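Local coordinates for oligopeptide ABC transporter, periplasmic oligopeptide-binding protein, putative (Thermotoga maritima MSB8, PDB 5IPW) that probably binds oligopeptides in the periplasm and passes them to an ABC transporter for uptake, at residues 140-145 with 197-202; 130-135 with 165-170; 359-364 with 464-469; 580-583 with 587-590. One frame throughout, in Å; residues are numbered along the deposited sequence.

How the contacts relate
From the N terminus, helix 129-140 carries the first segment of contact 2 and runs into that of contact 1. The chain then supplies strand 166-171 to contact 2, closing a loop of 29 residues, and reaches 197-202 to close the 51-residue loop of contact 1. These loops cross, and the contacts touch where Tyr202 CE2 packs 4.1 Å from Phe134 CE1. Contact 3 follows in series, joining helix 359-367 to the loop leading into strand 467-472 across 99 residues. Contact 4 closes the three-residue link 584-586 at the end of helix 568-584. Contacts 3 and 4, centres about 15 Å apart, reach opposite edges of one five-stranded sheet, beyond the chain's centre from contacts 1 and 2.

Contact 1: 140-145 with 197-202; sequences VGNDDI and QFHPKY
Asn142 and His199 approach each other from opposite directions, and the amide plane stands at 76° to the imidazole. The loop after helix 129-140 here meets the loop between helices 192-195 and 205-209. The amide nitrogen does the touching: Asn142 ND2 lies 3.6 Å from His199 NE2, meeting the ring obliquely. Ile145 reaches the same part of the ring with its CD1 methyl, 3.7 Å from His199 CD2. Asn142 can serve both its own loop and the ring because CG is anti to the backbone N (chi1 179°), which carries the amide out toward 197-202. Its OD1 turns back to accept from Ile145 N at 2.8 Å, almost straight at 178°, forming an Asx motif. An alanine here removes the acceptor of Ile145 N, and the turn that presents Ile145 to the imidazole would probably be less firmly set. On the other side of the contact, Lys201 N gives a weak bond of 3.4 Å to His199 ND1, while His199 NE2 is hydrogen-bonded to the backbone oxygen of Asp138. That pairing is consistent with an imidazole protonated at NE2, in which case Asn142 ND2 and His199 NE2 are both donors and pack together without bonding.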
# COMPACT_ATOMS: atom_id res chain seq x y z
N VAL A 140 3.35 -2.96 22.11
CA VAL A 140 3.79 -1.80 21.35
C VAL A 140 4.46 -0.82 22.31
O VAL A 140 5.58 -0.38 22.07
CB VAL A 140 2.63 -1.12 20.60
CG1 VAL A 140 3.12 0.11 19.85
CG2 VAL A 140 1.98 -2.09 19.62
N GLY A 141 3.78 -0.52 23.42
CA GLY A 141 4.28 0.44 24.42
C GLY A 141 5.27 -0.11 25.43
O GLY A 141 5.49 0.52 26.47
N ASN A 142 5.87 -1.26 25.13
CA ASN A 142 6.89 -1.87 25.97
C ASN A 142 8.27 -1.75 25.32
O ASN A 142 8.52 -2.34 24.27
CB ASN A 142 6.55 -3.34 26.20
CG ASN A 142 7.59 -4.05 27.04
OD1 ASN A 142 8.70 -4.32 26.58
ND2 ASN A 142 7.23 -4.37 28.28
N ASP A 143 9.16 -1.02 25.99
CA ASP A 143 10.46 -0.64 25.41
C ASP A 143 11.38 -1.82 25.12
O ASP A 143 12.15 -1.78 24.17
CB ASP A 143 11.17 0.37 26.32
CG ASP A 143 10.31 1.60 26.63
OD1 ASP A 143 9.22 1.75 26.04
OD2 ASP A 143 10.74 2.40 27.48
N ASP A 144 11.29 -2.87 25.93
CA ASP A 144 12.09 -4.08 25.71
C ASP A 144 11.63 -4.82 24.46
O ASP A 144 12.43 -5.11 23.57
CB ASP A 144 11.99 -5.02 26.91
CG ASP A 144 12.59 -4.43 28.17
OD1 ASP A 144 13.83 -4.29 28.22
OD2 ASP A 144 11.82 -4.12 29.11
N ILE A 145 10.33 -5.10 24.41
CA ILE A 145 9.74 -5.82 23.28
C ILE A 145 9.81 -4.99 22.01
O ILE A 145 10.22 -5.49 20.96
CB ILE A 145 8.27 -6.20 23.57
CG1 ILE A 145 8.20 -7.25 24.68
CG2 ILE A 145 7.59 -6.73 22.31
CD1 ILE A 145 6.83 -7.40 25.31
N GLN A 197 1.77 -15.13 30.30
CA GLN A 197 2.70 -16.06 30.97
C GLN A 197 4.17 -15.83 30.58
O GLN A 197 5.06 -16.31 31.26
CB GLN A 197 2.33 -17.51 30.68
CG GLN A 197 2.50 -17.92 29.23
CD GLN A 197 2.11 -19.36 29.01
OE1 GLN A 197 2.66 -20.25 29.66
NE2 GLN A 197 1.16 -19.60 28.12
N PHE A 198 4.40 -15.11 29.48
CA PHE A 198 5.74 -14.78 28.99
C PHE A 198 6.13 -13.32 29.24
O PHE A 198 7.18 -12.87 28.77
CB PHE A 198 5.81 -15.06 27.49
CG PHE A 198 5.36 -16.44 27.11
CD1 PHE A 198 6.06 -17.55 27.56
CD2 PHE A 198 4.24 -16.63 26.32
CE1 PHE A 198 5.65 -18.83 27.22
CE2 PHE A 198 3.83 -17.91 25.98
CZ PHE A 198 4.53 -19.01 26.43
N HIS A 199 5.30 -12.59 29.99
CA HIS A 199 5.47 -11.16 30.17
C HIS A 199 5.74 -10.82 31.64
O HIS A 199 4.89 -11.09 32.49
CB HIS A 199 4.23 -10.43 29.68
CG HIS A 199 4.46 -8.99 29.34
ND1 HIS A 199 4.51 -8.00 30.29
CD2 HIS A 199 4.65 -8.38 28.14
CE1 HIS A 199 4.73 -6.84 29.70
NE2 HIS A 199 4.81 -7.03 28.40
N PRO A 200 6.92 -10.25 31.95
CA PRO A 200 7.33 -9.93 33.33
C PRO A 200 6.39 -9.03 34.14
O PRO A 200 6.39 -9.12 35.36
CB PRO A 200 8.68 -9.23 33.14
CG PRO A 200 8.78 -8.90 31.69
CD PRO A 200 8.02 -9.98 31.00
N LYS A 201 5.64 -8.16 33.48
CA LYS A 201 4.65 -7.34 34.17
C LYS A 201 3.53 -8.17 34.80
O LYS A 201 2.97 -7.77 35.82
CB LYS A 201 4.04 -6.31 33.22
CG LYS A 201 3.11 -5.32 33.91
CD LYS A 201 2.41 -4.42 32.90
CE LYS A 201 1.36 -3.56 33.58
NZ LYS A 201 0.64 -2.70 32.59
N TYR A 202 3.19 -9.31 34.20
CA TYR A 202 2.08 -10.14 34.68
C TYR A 202 2.53 -11.45 35.30
O TYR A 202 1.75 -12.10 35.99
CB TYR A 202 1.10 -10.40 33.54
CG TYR A 202 0.52 -9.12 32.98
CD1 TYR A 202 -0.55 -8.49 33.62
CD2 TYR A 202 1.06 -8.52 31.86
CE1 TYR A 202 -1.07 -7.30 33.13
CE2 TYR A 202 0.55 -7.33 31.36
CZ TYR A 202 -0.52 -6.72 32.01
OH TYR A 202 -1.03 -5.54 31.52

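Contact 2: 130-135 with 165-170; sequences HDIVFW and YTVKFE
Ile132 lays both of its branches over the side chains of Val167 and Phe169. The longer branch ends on Val167, with Ile132 CD1 3.8 Å from Val167 CG1. The Ile132 CG2 methyl sits between the two strand residues, 3.9 Å from Phe169 CZ and 4.0 Å from Val167 CG2. It thus touches the far end of the phenyl group, coming to the ring obliquely. Ile132 crosses each of its partners at about a right angle, so the contacts are made by branch ends and do not run along the length of the chains. With CG1 anti to the carbonyl carbon (chi1 -62°) and CG2 anti to the backbone N, the isoleucine torsion sends CD1 to Val167 and leaves CG2 to bridge Val167 and Phe169. Here helix 129-140 packs on a five-stranded antiparallel sheet, in which strand 166-171 runs between strands 110-115 and 157-163. Val167 and Phe169, two apart in the strand, are on the face that meets the helix, and the nearest CA atoms, those of Ile132 and Val167, are 7.6 Å apart. All three touching residues are buried, and the interface between them is wholly apolar. Val159 of the neighbouring strand packs against both Val167 and Phe169, and Phe178 meets the Phe169 ring. Near the start of the helix, His130 NE2 forms a hydrogen bond with Asp164 OD1, a polar link to the turn that leads into strand 166-171.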
# COMPACT_ATOMS: atom_id res chain seq x y z
N HIS A 130 -9.79 -5.86 25.96
CA HIS A 130 -8.60 -5.96 26.79
C HIS A 130 -7.42 -6.53 26.01
O HIS A 130 -6.27 -6.17 26.29
CB HIS A 130 -8.88 -6.78 28.05
CG HIS A 130 -10.06 -6.27 28.82
ND1 HIS A 130 -10.08 -5.03 29.42
CD2 HIS A 130 -11.28 -6.82 29.05
CE1 HIS A 130 -11.25 -4.84 29.99
NE2 HIS A 130 -12.00 -5.91 29.79
N ASP A 131 -7.69 -7.38 25.02
CA ASP A 131 -6.63 -7.88 24.14
C ASP A 131 -5.99 -6.77 23.29
O ASP A 131 -4.81 -6.85 22.94
CB ASP A 131 -7.17 -8.98 23.23
CG ASP A 131 -7.48 -10.24 23.99
OD1 ASP A 131 -6.68 -10.60 24.89
OD2 ASP A 131 -8.51 -10.88 23.69
N ILE A 132 -6.78 -5.76 22.94
CA ILE A 132 -6.26 -4.61 22.21
C ILE A 132 -5.41 -3.77 23.15
O ILE A 132 -4.30 -3.37 22.81
CB ILE A 132 -7.38 -3.76 21.60
CG1 ILE A 132 -8.16 -4.60 20.59
CG2 ILE A 132 -6.79 -2.51 20.93
CD1 ILE A 132 -9.40 -3.94 20.02
N VAL A 133 -5.93 -3.51 24.35
CA VAL A 133 -5.21 -2.71 25.35
C VAL A 133 -3.89 -3.40 25.69
O VAL A 133 -2.83 -2.78 25.71
CB VAL A 133 -6.04 -2.51 26.63
CG1 VAL A 133 -5.20 -1.83 27.70
CG2 VAL A 133 -7.29 -1.69 26.35
N PHE A 134 -3.97 -4.69 25.96
CA PHE A 134 -2.78 -5.48 26.20
C PHE A 134 -1.75 -5.25 25.10
O PHE A 134 -0.57 -5.02 25.37
CB PHE A 134 -3.13 -6.96 26.27
CG PHE A 134 -1.94 -7.85 26.33
CD1 PHE A 134 -1.19 -7.93 27.49
CD2 PHE A 134 -1.56 -8.60 25.23
CE1 PHE A 134 -0.08 -8.75 27.55
CE2 PHE A 134 -0.45 -9.42 25.29
CZ PHE A 134 0.29 -9.50 26.45
N TRP A 135 -2.20 -5.32 23.86
CA TRP A 135 -1.32 -5.12 22.72
C TRP A 135 -0.70 -3.71 22.69
O TRP A 135 0.52 -3.59 22.57
CB TRP A 135 -2.06 -5.40 21.42
CG TRP A 135 -1.24 -5.12 20.21
CD1 TRP A 135 -0.18 -5.84 19.76
CD2 TRP A 135 -1.42 -4.05 19.29
NE1 TRP A 135 0.31 -5.28 18.61
CE2 TRP A 135 -0.43 -4.17 18.30
CE3 TRP A 135 -2.33 -2.99 19.21
CZ2 TRP A 135 -0.32 -3.28 17.23
CZ3 TRP A 135 -2.21 -2.09 18.16
CH2 TRP A 135 -1.21 -2.24 17.18
N TYR A 165 -16.32 -4.92 25.06
CA TYR A 165 -16.51 -4.83 23.63
C TYR A 165 -16.46 -3.40 23.10
O TYR A 165 -16.95 -3.12 22.01
CB TYR A 165 -17.82 -5.55 23.27
CG TYR A 165 -17.80 -6.96 23.79
CD1 TYR A 165 -16.91 -7.90 23.27
CD2 TYR A 165 -18.63 -7.36 24.84
CE1 TYR A 165 -16.85 -9.19 23.75
CE2 TYR A 165 -18.58 -8.65 25.34
CZ TYR A 165 -17.70 -9.57 24.79
OH TYR A 165 -17.64 -10.86 25.26
N THR A 166 -15.84 -2.51 23.87
CA THR A 166 -15.62 -1.14 23.42
C THR A 166 -14.21 -0.73 23.81
O THR A 166 -13.83 -0.84 24.98
CB THR A 166 -16.61 -0.15 24.05
OG1 THR A 166 -17.88 -0.79 24.26
CG2 THR A 166 -16.81 1.04 23.14
N VAL A 167 -13.46 -0.25 22.83
CA VAL A 167 -12.09 0.22 23.04
C VAL A 167 -12.02 1.67 22.59
O VAL A 167 -12.60 2.05 21.56
CB VAL A 167 -11.05 -0.66 22.29
CG1 VAL A 167 -11.35 -0.75 20.80
CG2 VAL A 167 -9.63 -0.14 22.52
N LYS A 168 -11.31 2.47 23.37
CA LYS A 168 -11.20 3.90 23.15
C LYS A 168 -9.74 4.27 22.97
O LYS A 168 -8.91 3.96 23.82
CB LYS A 168 -11.80 4.66 24.34
CG LYS A 168 -11.56 6.17 24.34
CD LYS A 168 -12.25 6.85 25.51
CE LYS A 168 -11.89 8.33 25.60
NZ LYS A 168 -12.87 9.10 26.42
N PHE A 169 -9.44 4.91 21.85
CA PHE A 169 -8.12 5.48 21.60
C PHE A 169 -8.23 6.98 21.77
O PHE A 169 -8.92 7.63 20.98
CB PHE A 169 -7.66 5.18 20.16
CG PHE A 169 -7.39 3.72 19.89
CD1 PHE A 169 -8.43 2.85 19.61
CD2 PHE A 169 -6.09 3.23 19.89
CE1 PHE A 169 -8.18 1.52 19.35
CE2 PHE A 169 -5.84 1.90 19.63
CZ PHE A 169 -6.88 1.04 19.36
N GLU A 170 -7.59 7.53 22.80
CA GLU A 170 -7.56 8.98 23.01
C GLU A 170 -6.16 9.50 22.74
O GLU A 170 -5.21 9.15 23.44
CB GLU A 170 -7.98 9.35 24.44
CG GLU A 170 -7.94 10.85 24.73
CD GLU A 170 -8.74 11.24 25.96
OE1 GLU A 170 -9.33 12.35 25.96
OE2 GLU A 170 -8.80 10.45 26.93

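Contact 3: 359-364 with 464-469; sequences VRFRQA and IGVWVE
Phe361 and Val466 meet from opposite directions, the phenyl group reaching from helix 359-367 and the valine from the segment just before strand 467-472. Phe361 CE1 and Val466 CG2 are 4.1 Å apart, the methyl lying obliquely to the ring. With CG anti to the backbone N (chi1 -176°), the Phe361 ring is carried away from the helix and its end comes close to the valine, which makes the contact through its CG2 branch alone. In Ile464, CG1 stands between the backbone N and the carbonyl carbon (chi1 64°), and the chain then extends so that Ile464 CD1 comes 4.1 Å from the backbone oxygen of Ala364. Between Ile464 and Val466, Gly465, with positive phi, is the C-prime residue of the Schellman motif that ends helix 448-462, and the chain turns there toward the strand. Leu417 of helix 410-420 packs against both Phe361 and Ala364. In the strand itself, Trp467 NE1 donates to Glu469 OE2 at 2.8 Å, meeting the carboxylate on its anti side. The contact between helix and loop, by contrast, is buried and apolar in its side chains, so it rests on the fit of a methyl against a ring and a methyl beside a backbone oxygen, and not on directional bonds.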
# COMPACT_ATOMS: atom_id res chain seq x y z
N VAL A 359 5.98 27.48 -16.28
CA VAL A 359 5.03 26.38 -16.51
C VAL A 359 5.04 25.92 -17.97
O VAL A 359 5.04 24.72 -18.27
CB VAL A 359 3.59 26.80 -16.16
CG1 VAL A 359 2.64 25.61 -16.33
CG2 VAL A 359 3.50 27.35 -14.74
N ARG A 360 5.02 26.90 -18.87
CA ARG A 360 4.98 26.65 -20.30
C ARG A 360 6.14 25.80 -20.79
O ARG A 360 5.98 25.02 -21.73
CB ARG A 360 4.94 27.99 -21.05
CG ARG A 360 3.61 28.72 -20.88
CD ARG A 360 3.79 30.20 -20.58
NE ARG A 360 4.64 30.85 -21.57
CZ ARG A 360 5.08 32.11 -21.48
NH1 ARG A 360 4.75 32.88 -20.45
NH2 ARG A 360 5.85 32.59 -22.45
N PHE A 361 7.31 25.95 -20.16
CA PHE A 361 8.46 25.13 -20.50
C PHE A 361 8.17 23.67 -20.18
O PHE A 361 8.52 22.77 -20.95
CB PHE A 361 9.74 25.60 -19.78
CG PHE A 361 10.97 24.83 -20.19
CD1 PHE A 361 11.46 24.90 -21.49
CD2 PHE A 361 11.62 23.99 -19.29
CE1 PHE A 361 12.57 24.17 -21.89
CE2 PHE A 361 12.74 23.26 -19.68
CZ PHE A 361 13.22 23.35 -20.98
N ARG A 362 7.53 23.43 -19.04
CA ARG A 362 7.20 22.07 -18.60
C ARG A 362 6.09 21.48 -19.48
O ARG A 362 6.24 20.38 -20.03
CB ARG A 362 6.83 22.05 -17.12
CG ARG A 362 7.91 22.65 -16.23
CD ARG A 362 7.69 22.37 -14.76
NE ARG A 362 6.53 23.05 -14.20
CZ ARG A 362 6.56 24.17 -13.48
NH1 ARG A 362 7.70 24.81 -13.21
NH2 ARG A 362 5.42 24.67 -13.01
N GLN A 363 5.00 22.24 -19.64
CA GLN A 363 3.93 21.88 -20.58
C GLN A 363 4.53 21.44 -21.92
O GLN A 363 4.21 20.36 -22.45
CB GLN A 363 2.97 23.05 -20.80
CG GLN A 363 2.11 23.37 -19.59
CD GLN A 363 1.33 24.68 -19.71
OE1 GLN A 363 1.51 25.44 -20.67
NE2 GLN A 363 0.48 24.96 -18.73
N ALA A 364 5.43 22.27 -22.44
CA ALA A 364 6.14 21.98 -23.68
C ALA A 364 6.93 20.68 -23.61
O ALA A 364 6.88 19.86 -24.53
CB ALA A 364 7.06 23.14 -24.05
N ILE A 464 12.15 19.62 -30.46
CA ILE A 464 11.75 20.95 -30.01
C ILE A 464 12.95 21.85 -29.70
O ILE A 464 12.79 22.95 -29.15
CB ILE A 464 10.75 20.91 -28.82
CG1 ILE A 464 11.39 20.29 -27.57
CG2 ILE A 464 9.51 20.12 -29.22
CD1 ILE A 464 10.52 20.39 -26.33
N GLY A 465 14.13 21.39 -30.08
CA GLY A 465 15.37 22.16 -29.91
C GLY A 465 15.94 22.16 -28.50
O GLY A 465 16.82 22.97 -28.19
N VAL A 466 15.47 21.26 -27.65
CA VAL A 466 15.96 21.16 -26.29
C VAL A 466 17.04 20.08 -26.23
O VAL A 466 16.77 18.91 -26.47
CB VAL A 466 14.84 20.85 -25.29
CG1 VAL A 466 15.41 20.51 -23.93
CG2 VAL A 466 13.87 22.04 -25.19
N TRP A 467 18.26 20.50 -25.90
CA TRP A 467 19.42 19.62 -25.88
C TRP A 467 19.56 18.97 -24.51
O TRP A 467 19.67 19.66 -23.50
CB TRP A 467 20.68 20.43 -26.19
CG TRP A 467 21.92 19.62 -26.46
CD1 TRP A 467 22.09 18.26 -26.30
CD2 TRP A 467 23.19 20.12 -26.90
NE1 TRP A 467 23.37 17.90 -26.64
CE2 TRP A 467 24.06 19.02 -27.01
CE3 TRP A 467 23.66 21.40 -27.22
CZ2 TRP A 467 25.39 19.16 -27.42
CZ3 TRP A 467 24.98 21.53 -27.63
CH2 TRP A 467 25.83 20.42 -27.73
N VAL A 468 19.57 17.64 -24.47
CA VAL A 468 19.85 16.94 -23.23
C VAL A 468 20.87 15.83 -23.42
O VAL A 468 21.01 15.28 -24.51
CB VAL A 468 18.57 16.35 -22.58
CG1 VAL A 468 17.60 17.47 -22.22
CG2 VAL A 468 17.91 15.33 -23.49
N GLU A 469 21.60 15.55 -22.34
CA GLU A 469 22.44 14.37 -22.23
C GLU A 469 22.00 13.60 -21.00
O GLU A 469 21.28 14.13 -20.15
CB GLU A 469 23.92 14.74 -22.09
CG GLU A 469 24.48 15.55 -23.25
CD GLU A 469 24.44 14.83 -24.59
OE1 GLU A 469 24.38 13.58 -24.61
OE2 GLU A 469 24.48 15.53 -25.62

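Contact 4: 580-583 with 587-590; sequences KIHR and WMIG
Trp587 and His582 form a T-shaped (edge-to-face) pair across the tight turn that leads from helix 568-584 into the edge strand 589-591. The edge of the indole's six-membered ring points at a face of the imidazole; the planes stand at 86° and the centroids are 5.5 Å apart. Trp587 CE3 is the atom over that face, offset toward the rim near His582 ND1. Ile581 comes to the same indole at its edge, near the ring plane, with Ile581 CG2 3.8 Å from both Trp587 CH2 and Trp587 CZ3. The edge of the six-membered ring is thus shared by two consecutive helix residues. This part is closely packed: all four touching residues are buried, Trp518 stacks on the indole, and Val551 of helix 550-564 touches both Ile581 and Trp587. The imidazole is further fixed by a hydrogen bond from its NE2 to the backbone oxygen of Ile507. The other side of the helix is quite different. Lys580 is exposed, and its extended side chain makes no contact with 587-590. Arg583, partly exposed, makes none either and forms a salt bridge with Asp398. Back on the packed side, Met588 completes the cluster around the histidine. Its chain bends at the last torsion (chi3 -73°), bringing the terminal methyl obliquely to the imidazole, with Met588 CE 3.8 Å from His582 CE1.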
# COMPACT_ATOMS: atom_id res chain seq x y z
N LYS A 580 -5.46 19.25 -8.35
CA LYS A 580 -5.70 20.40 -9.21
C LYS A 580 -4.40 21.17 -9.34
O LYS A 580 -3.90 21.38 -10.44
CB LYS A 580 -6.81 21.31 -8.63
CG LYS A 580 -7.14 22.55 -9.46
CD LYS A 580 -7.95 23.57 -8.68
CE LYS A 580 -7.96 24.92 -9.39
NZ LYS A 580 -8.78 25.95 -8.69
N ILE A 581 -3.85 21.56 -8.21
CA ILE A 581 -2.58 22.28 -8.17
C ILE A 581 -1.50 21.56 -9.01
O ILE A 581 -0.92 22.14 -9.92
CB ILE A 581 -2.12 22.49 -6.72
CG1 ILE A 581 -2.96 23.61 -6.08
CG2 ILE A 581 -0.63 22.81 -6.67
CD1 ILE A 581 -2.76 23.81 -4.59
N HIS A 582 -1.27 20.28 -8.73
CA HIS A 582 -0.32 19.49 -9.51
C HIS A 582 -0.68 19.40 -10.99
O HIS A 582 0.15 18.98 -11.81
CB HIS A 582 -0.22 18.06 -8.95
CG HIS A 582 0.73 17.92 -7.80
ND1 HIS A 582 2.03 17.49 -7.97
CD2 HIS A 582 0.58 18.14 -6.47
CE1 HIS A 582 2.63 17.45 -6.79
NE2 HIS A 582 1.77 17.84 -5.87
N ARG A 583 -1.92 19.74 -11.33
CA ARG A 583 -2.40 19.69 -12.71
C ARG A 583 -2.00 20.96 -13.43
O ARG A 583 -1.49 20.92 -14.55
CB ARG A 583 -3.92 19.58 -12.69
CG ARG A 583 -4.54 18.96 -13.92
CD ARG A 583 -5.95 18.48 -13.59
NE ARG A 583 -6.78 19.56 -13.04
CZ ARG A 583 -7.84 19.38 -12.24
NH1 ARG A 583 -8.22 18.17 -11.85
NH2 ARG A 583 -8.51 20.44 -11.80
N TRP A 587 5.21 19.98 -12.13
CA TRP A 587 6.52 19.78 -11.51
C TRP A 587 7.10 18.40 -11.75
O TRP A 587 8.31 18.25 -11.84
CB TRP A 587 6.44 20.02 -10.02
CG TRP A 587 6.10 21.40 -9.67
CD1 TRP A 587 6.82 22.52 -9.94
CD2 TRP A 587 4.94 21.82 -8.95
NE1 TRP A 587 6.19 23.62 -9.42
CE2 TRP A 587 5.03 23.22 -8.81
CE3 TRP A 587 3.84 21.15 -8.40
CZ2 TRP A 587 4.06 23.96 -8.15
CZ3 TRP A 587 2.88 21.89 -7.75
CH2 TRP A 587 2.99 23.28 -7.62
N MET A 588 6.24 17.39 -11.85
CA MET A 588 6.67 16.06 -12.26
C MET A 588 6.15 15.77 -13.65
O MET A 588 4.96 15.93 -13.92
CB MET A 588 6.16 14.99 -11.28
CG MET A 588 6.99 14.88 -10.01
SD MET A 588 6.29 13.74 -8.80
CE MET A 588 4.91 14.71 -8.21
N ILE A 589 7.05 15.36 -14.53
CA ILE A 589 6.69 14.99 -15.89
C ILE A 589 7.02 13.52 -16.07
O ILE A 589 8.19 13.16 -16.24
CB ILE A 589 7.42 15.85 -16.95
CG1 ILE A 589 7.03 17.33 -16.81
CG2 ILE A 589 7.11 15.35 -18.35
CD1 ILE A 589 7.88 18.27 -17.62
N GLY A 590 6.00 12.69 -16.01
CA GLY A 590 6.16 11.25 -16.18
C GLY A 590 5.81 10.74 -17.55
O GLY A 590 5.24 11.45 -18.38